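Local coordinates for protein putative sugar isomerase (Parabacteroides distasonis, PDB 3LMZ) that probably acts as a sugar isomerase or a related enzyme, built on a xylose isomerase-like TIM barrel, at residues H182-K191 and V222-E233. Sequence-based numbering, arbitrary orientation. Where two conformers were deposited one is given.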
loop_
_atom_site.group_PDB
_atom_site.type_symbol
_atom_site.label_atom_id
_atom_site.label_comp_id
_atom_site.label_asym_id
_atom_site.label_seq_id
_atom_site.Cartn_x
_atom_site.Cartn_y
_atom_site.Cartn_z
ATOM N N HIS A 182 -18.040 9.907 -19.737
ATOM C CA HIS A 182 -18.666 9.309 -18.537
ATOM C C HIS A 182 -20.015 8.658 -18.704
ATOM O O HIS A 182 -20.277 7.638 -18.053
ATOM C CB HIS A 182 -18.701 10.305 -17.346
ATOM C CG HIS A 182 -19.669 11.416 -17.504
ATOM N ND1 HIS A 182 -19.376 12.581 -18.178
ATOM C CD2 HIS A 182 -20.959 11.518 -17.101
ATOM C CE1 HIS A 182 -20.454 13.347 -18.199
ATOM N NE2 HIS A 182 -21.424 12.722 -17.553
ATOM N N THR A 183 -20.840 9.173 -19.619
ATOM C CA THR A 183 -22.157 8.572 -19.821
ATOM C C THR A 183 -22.097 7.120 -20.346
ATOM O O THR A 183 -23.080 6.347 -20.229
ATOM C CB THR A 183 -23.015 9.432 -20.766
ATOM O OG1 THR A 183 -22.319 9.637 -22.011
ATOM C CG2 THR A 183 -23.294 10.820 -20.109
ATOM N N ARG A 184 -20.956 6.743 -20.915
ATOM C CA ARG A 184 -20.718 5.367 -21.346
ATOM C C ARG A 184 -19.506 4.712 -20.662
ATOM O O ARG A 184 -18.914 3.854 -21.253
ATOM C CB ARG A 184 -20.553 5.331 -22.868
ATOM C CG ARG A 184 -21.858 5.666 -23.575
ATOM C CD ARG A 184 -21.679 5.662 -25.062
ATOM N NE ARG A 184 -22.894 5.991 -25.803
ATOM C CZ ARG A 184 -23.855 5.131 -26.160
ATOM N NH1 ARG A 184 -23.808 3.857 -25.839
ATOM N NH2 ARG A 184 -24.905 5.559 -26.875
ATOM N N VAL A 185 -19.087 5.158 -19.465
ATOM C CA VAL A 185 -18.051 4.437 -18.713
ATOM C C VAL A 185 -18.768 3.597 -17.641
ATOM O O VAL A 185 -19.350 4.137 -16.671
ATOM C CB VAL A 185 -17.030 5.384 -18.050
ATOM C CG1 VAL A 185 -16.029 4.621 -17.164
ATOM C CG2 VAL A 185 -16.286 6.234 -19.139
ATOM N N PHE A 186 -18.747 2.270 -17.829
ATOM C CA PHE A 186 -19.518 1.378 -16.962
ATOM C C PHE A 186 -18.659 0.560 -16.028
ATOM O O PHE A 186 -19.167 -0.136 -15.152
ATOM C CB PHE A 186 -20.491 0.517 -17.808
ATOM C CG PHE A 186 -21.498 1.348 -18.576
ATOM C CD1 PHE A 186 -22.166 2.419 -17.972
ATOM C CD2 PHE A 186 -21.729 1.116 -19.923
ATOM C CE1 PHE A 186 -23.072 3.189 -18.672
ATOM C CE2 PHE A 186 -22.609 1.902 -20.611
ATOM C CZ PHE A 186 -23.273 2.929 -19.986
ATOM N N ASP A 187 -17.359 0.591 -16.275
ATOM C CA ASP A 187 -16.379 -0.117 -15.432
ATOM C C ASP A 187 -15.048 0.576 -15.629
ATOM O O ASP A 187 -14.858 1.366 -16.571
ATOM C CB ASP A 187 -16.290 -1.591 -15.829
ATOM C CG ASP A 187 -15.502 -2.455 -14.856
ATOM O OD1 ASP A 187 -15.905 -2.493 -13.691
ATOM O OD2 ASP A 187 -14.647 -3.179 -15.338
HETATM N N MSE A 188 -14.095 0.298 -14.737
HETATM C CA MSE A 188 -12.800 0.929 -14.854
HETATM C C MSE A 188 -11.766 -0.061 -14.323
HETATM O O MSE A 188 -11.983 -0.667 -13.276
HETATM C CB MSE A 188 -12.725 2.177 -13.989
HETATM C CG MSE A 188 -11.539 3.070 -14.270
HETATM SE SE MSE A 188 -11.506 4.633 -13.083
HETATM C CE MSE A 188 -13.327 5.279 -13.725
ATOM N N HIS A 189 -10.647 -0.162 -15.050
ATOM C CA HIS A 189 -9.434 -0.810 -14.527
ATOM C C HIS A 189 -8.483 0.303 -14.120
ATOM O O HIS A 189 -8.018 1.109 -14.968
ATOM C CB HIS A 189 -8.819 -1.749 -15.582
ATOM C CG HIS A 189 -9.626 -2.988 -15.817
ATOM N ND1 HIS A 189 -9.211 -4.015 -16.639
ATOM C CD2 HIS A 189 -10.790 -3.398 -15.256
ATOM C CE1 HIS A 189 -10.116 -4.989 -16.601
ATOM N NE2 HIS A 189 -11.081 -4.645 -15.768
ATOM N N ILE A 190 -8.097 0.260 -12.843
ATOM C CA ILE A 190 -7.052 1.122 -12.283
ATOM C C ILE A 190 -5.758 0.351 -12.311
ATOM O O ILE A 190 -5.747 -0.874 -12.122
ATOM C CB ILE A 190 -7.401 1.685 -10.881
ATOM C CG1 ILE A 190 -7.748 0.575 -9.889
ATOM C CG2 ILE A 190 -8.590 2.681 -10.995
ATOM C CD1 ILE A 190 -7.764 1.054 -8.474
ATOM N N LYS A 191 -4.678 1.064 -12.627
ATOM C CA LYS A 191 -3.318 0.530 -12.732
ATOM C C LYS A 191 -2.458 1.761 -13.000
ATOM O O LYS A 191 -2.992 2.866 -13.284
ATOM C CB LYS A 191 -3.182 -0.483 -13.899
ATOM C CG LYS A 191 -3.640 0.089 -15.253
ATOM C CD LYS A 191 -3.558 -0.925 -16.395
ATOM C CE LYS A 191 -4.536 -2.058 -16.219
ATOM N NZ LYS A 191 -4.613 -2.891 -17.518
ATOM N N VAL A 222 -18.218 13.680 -12.071
ATOM C CA VAL A 222 -19.178 13.060 -13.002
ATOM C C VAL A 222 -20.062 12.034 -12.324
ATOM O O VAL A 222 -20.905 11.414 -12.985
ATOM C CB VAL A 222 -18.444 12.373 -14.196
ATOM C CG1 VAL A 222 -17.546 13.380 -14.962
ATOM C CG2 VAL A 222 -17.672 11.169 -13.728
ATOM N N ASN A 223 -19.886 11.890 -11.013
ATOM C CA ASN A 223 -20.598 10.909 -10.199
ATOM C C ASN A 223 -20.521 9.494 -10.791
ATOM O O ASN A 223 -21.524 8.857 -11.022
ATOM C CB ASN A 223 -22.030 11.364 -9.944
ATOM C CG ASN A 223 -22.699 10.610 -8.812
ATOM O OD1 ASN A 223 -22.102 10.369 -7.747
ATOM N ND2 ASN A 223 -23.943 10.243 -9.036
ATOM N N TYR A 224 -19.296 9.024 -11.059
ATOM C CA TYR A 224 -19.037 7.630 -11.406
ATOM C C TYR A 224 -19.315 6.665 -10.240
ATOM O O TYR A 224 -18.637 6.691 -9.214
ATOM C CB TYR A 224 -17.611 7.459 -11.974
ATOM C CG TYR A 224 -17.286 6.000 -12.278
ATOM C CD1 TYR A 224 -17.865 5.361 -13.370
ATOM C CD2 TYR A 224 -16.381 5.292 -11.491
ATOM C CE1 TYR A 224 -17.610 4.026 -13.646
ATOM C CE2 TYR A 224 -16.063 3.921 -11.760
ATOM C CZ TYR A 224 -16.721 3.295 -12.870
ATOM O OH TYR A 224 -16.446 1.960 -13.217
ATOM N N THR A 225 -20.321 5.795 -10.402
ATOM C CA THR A 225 -20.762 4.921 -9.321
ATOM C C THR A 225 -20.435 3.450 -9.588
ATOM O O THR A 225 -20.900 2.568 -8.860
ATOM C CB THR A 225 -22.263 5.082 -9.010
ATOM O OG1 THR A 225 -22.978 4.732 -10.179
ATOM C CG2 THR A 225 -22.617 6.510 -8.565
ATOM N N GLY A 226 -19.631 3.209 -10.614
ATOM C CA GLY A 226 -19.137 1.876 -10.878
ATOM C C GLY A 226 -17.939 1.520 -10.053
ATOM O O GLY A 226 -17.638 2.133 -9.007
HETATM N N MSE A 227 -17.285 0.451 -10.498
HETATM C CA MSE A 227 -16.156 -0.106 -9.790
HETATM C C MSE A 227 -14.874 0.386 -10.455
HETATM O O MSE A 227 -14.773 0.591 -11.645
HETATM C CB MSE A 227 -16.110 -1.634 -9.806
HETATM C CG MSE A 227 -16.954 -2.286 -8.722
HETATM SE SE MSE A 227 -18.820 -1.716 -8.883
HETATM C CE MSE A 227 -19.541 -2.806 -7.491
ATOM N N CYS A 228 -13.872 0.559 -9.588
ATOM C CA CYS A 228 -12.490 0.872 -9.958
ATOM C C CYS A 228 -11.799 -0.405 -9.503
ATOM O O CYS A 228 -11.661 -0.642 -8.304
ATOM C CB CYS A 228 -11.963 2.074 -9.157
ATOM S SG CYS A 228 -12.758 3.645 -9.379
ATOM N N SER A 229 -11.423 -1.226 -10.483
ATOM C CA SER A 229 -10.925 -2.581 -10.286
ATOM C C SER A 229 -9.448 -2.652 -10.630
ATOM O O SER A 229 -9.024 -2.300 -11.739
ATOM C CB SER A 229 -11.741 -3.536 -11.130
ATOM O OG SER A 229 -12.996 -3.665 -10.465
ATOM N N LEU A 230 -8.633 -3.005 -9.637
ATOM C CA LEU A 230 -7.212 -3.079 -9.866
ATOM C C LEU A 230 -6.832 -4.223 -10.755
ATOM O O LEU A 230 -7.169 -5.371 -10.505
ATOM C CB LEU A 230 -6.425 -3.177 -8.523
ATOM C CG LEU A 230 -4.917 -3.407 -8.640
ATOM C CD1 LEU A 230 -4.215 -2.240 -9.283
ATOM C CD2 LEU A 230 -4.284 -3.782 -7.260
ATOM N N GLU A 231 -6.158 -3.896 -11.845
ATOM C CA GLU A 231 -5.620 -4.903 -12.768
ATOM C C GLU A 231 -4.111 -4.770 -12.770
ATOM O O GLU A 231 -3.508 -3.943 -13.460
ATOM C CB GLU A 231 -6.200 -4.754 -14.171
ATOM C CG GLU A 231 -5.829 -5.908 -15.065
ATOM C CD GLU A 231 -6.610 -5.914 -16.365
ATOM O OE1 GLU A 231 -6.516 -4.900 -17.121
ATOM O OE2 GLU A 231 -7.282 -6.927 -16.623
ATOM N N TYR A 232 -3.494 -5.560 -11.910
ATOM C CA TYR A 232 -2.054 -5.471 -11.629
ATOM C C TYR A 232 -1.252 -6.429 -12.493
ATOM O O TYR A 232 -1.416 -7.650 -12.377
ATOM C CB TYR A 232 -1.740 -5.745 -10.144
ATOM C CG TYR A 232 -0.351 -5.367 -9.781
ATOM C CD1 TYR A 232 -0.009 -4.045 -9.734
ATOM C CD2 TYR A 232 0.590 -6.295 -9.461
ATOM C CE1 TYR A 232 1.343 -3.640 -9.444
ATOM C CE2 TYR A 232 1.918 -5.920 -9.110
ATOM C CZ TYR A 232 2.283 -4.600 -9.158
ATOM O OH TYR A 232 3.578 -4.228 -8.823
ATOM N N GLU A 233 -0.442 -5.887 -13.425
ATOM C CA GLU A 233 0.217 -6.665 -14.485
ATOM C C GLU A 233 1.728 -6.555 -14.422
ATOM O O GLU A 233 2.431 -6.416 -15.401
ATOM C CB GLU A 233 -0.271 -6.210 -15.871
ATOM C CG GLU A 233 -1.801 -6.265 -15.988
ATOM C CD GLU A 233 -2.409 -5.629 -17.255
ATOM O OE1 GLU A 233 -1.980 -4.512 -17.784
ATOM O OE2 GLU A 233 -3.409 -6.263 -17.666
HETATM O O HOH W 1 -18.226 -1.142 -12.773
#
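Lys191 sets its CG between the backbone N and the carbonyl carbon (chi1 55°) and bends again at chi3, which brings NZ round to Glu231, whose own CG lies anti to its N (chi1 -171°). The two side chains run side by side, and NZ reaches Glu231 OE1 on its anti side at 2.8 Å, close to the carboxylate plane. Glu233 OE1 takes the same ammonium from above its carboxylate plane, and Asp163 adds a third acid. Glu231 OE1 also receives a weak, bent hydrogen bond from His189 ND1, with ring and carboxylate planes 78° apart, while Glu231 OE2 bonds a citrate probably left from crystallisation. The cluster lies at the C-terminal ends of the strands, where TIM barrels keep their active sites, and probably lines that pocket. A methionine in place of Lys191 would probably leave the carboxylates of Glu231, Glu233 and Asp163 without their shared cation.

Along the strands the pairing is parallel: Ser229 N donates to Met188 O (2.9 Å), Ser229 O accepts from Ile190 N, and Glu231 N meets Ile190 O at 3.1 Å. Toward their N-terminal ends, Met188, a selenomethionine, lays CE over one face of the Tyr224 ring, 3.9 Å from its centroid, and Tyr224 OH donates to Met227 O at 2.7 Å. A water ties Phe186 O and Asp187 OD1 to Met227 N, and OD1 also bonds Tyr78 OH. Val222 CB makes a CH-pi contact over one face of the His182 ring.

Strand 158-163 flanks 185-190 on its other edge and strand 19-22 flanks 227-230; helix 212-221 packs on Met188 and Tyr224, helix 240-256 on Ile190 and Leu230.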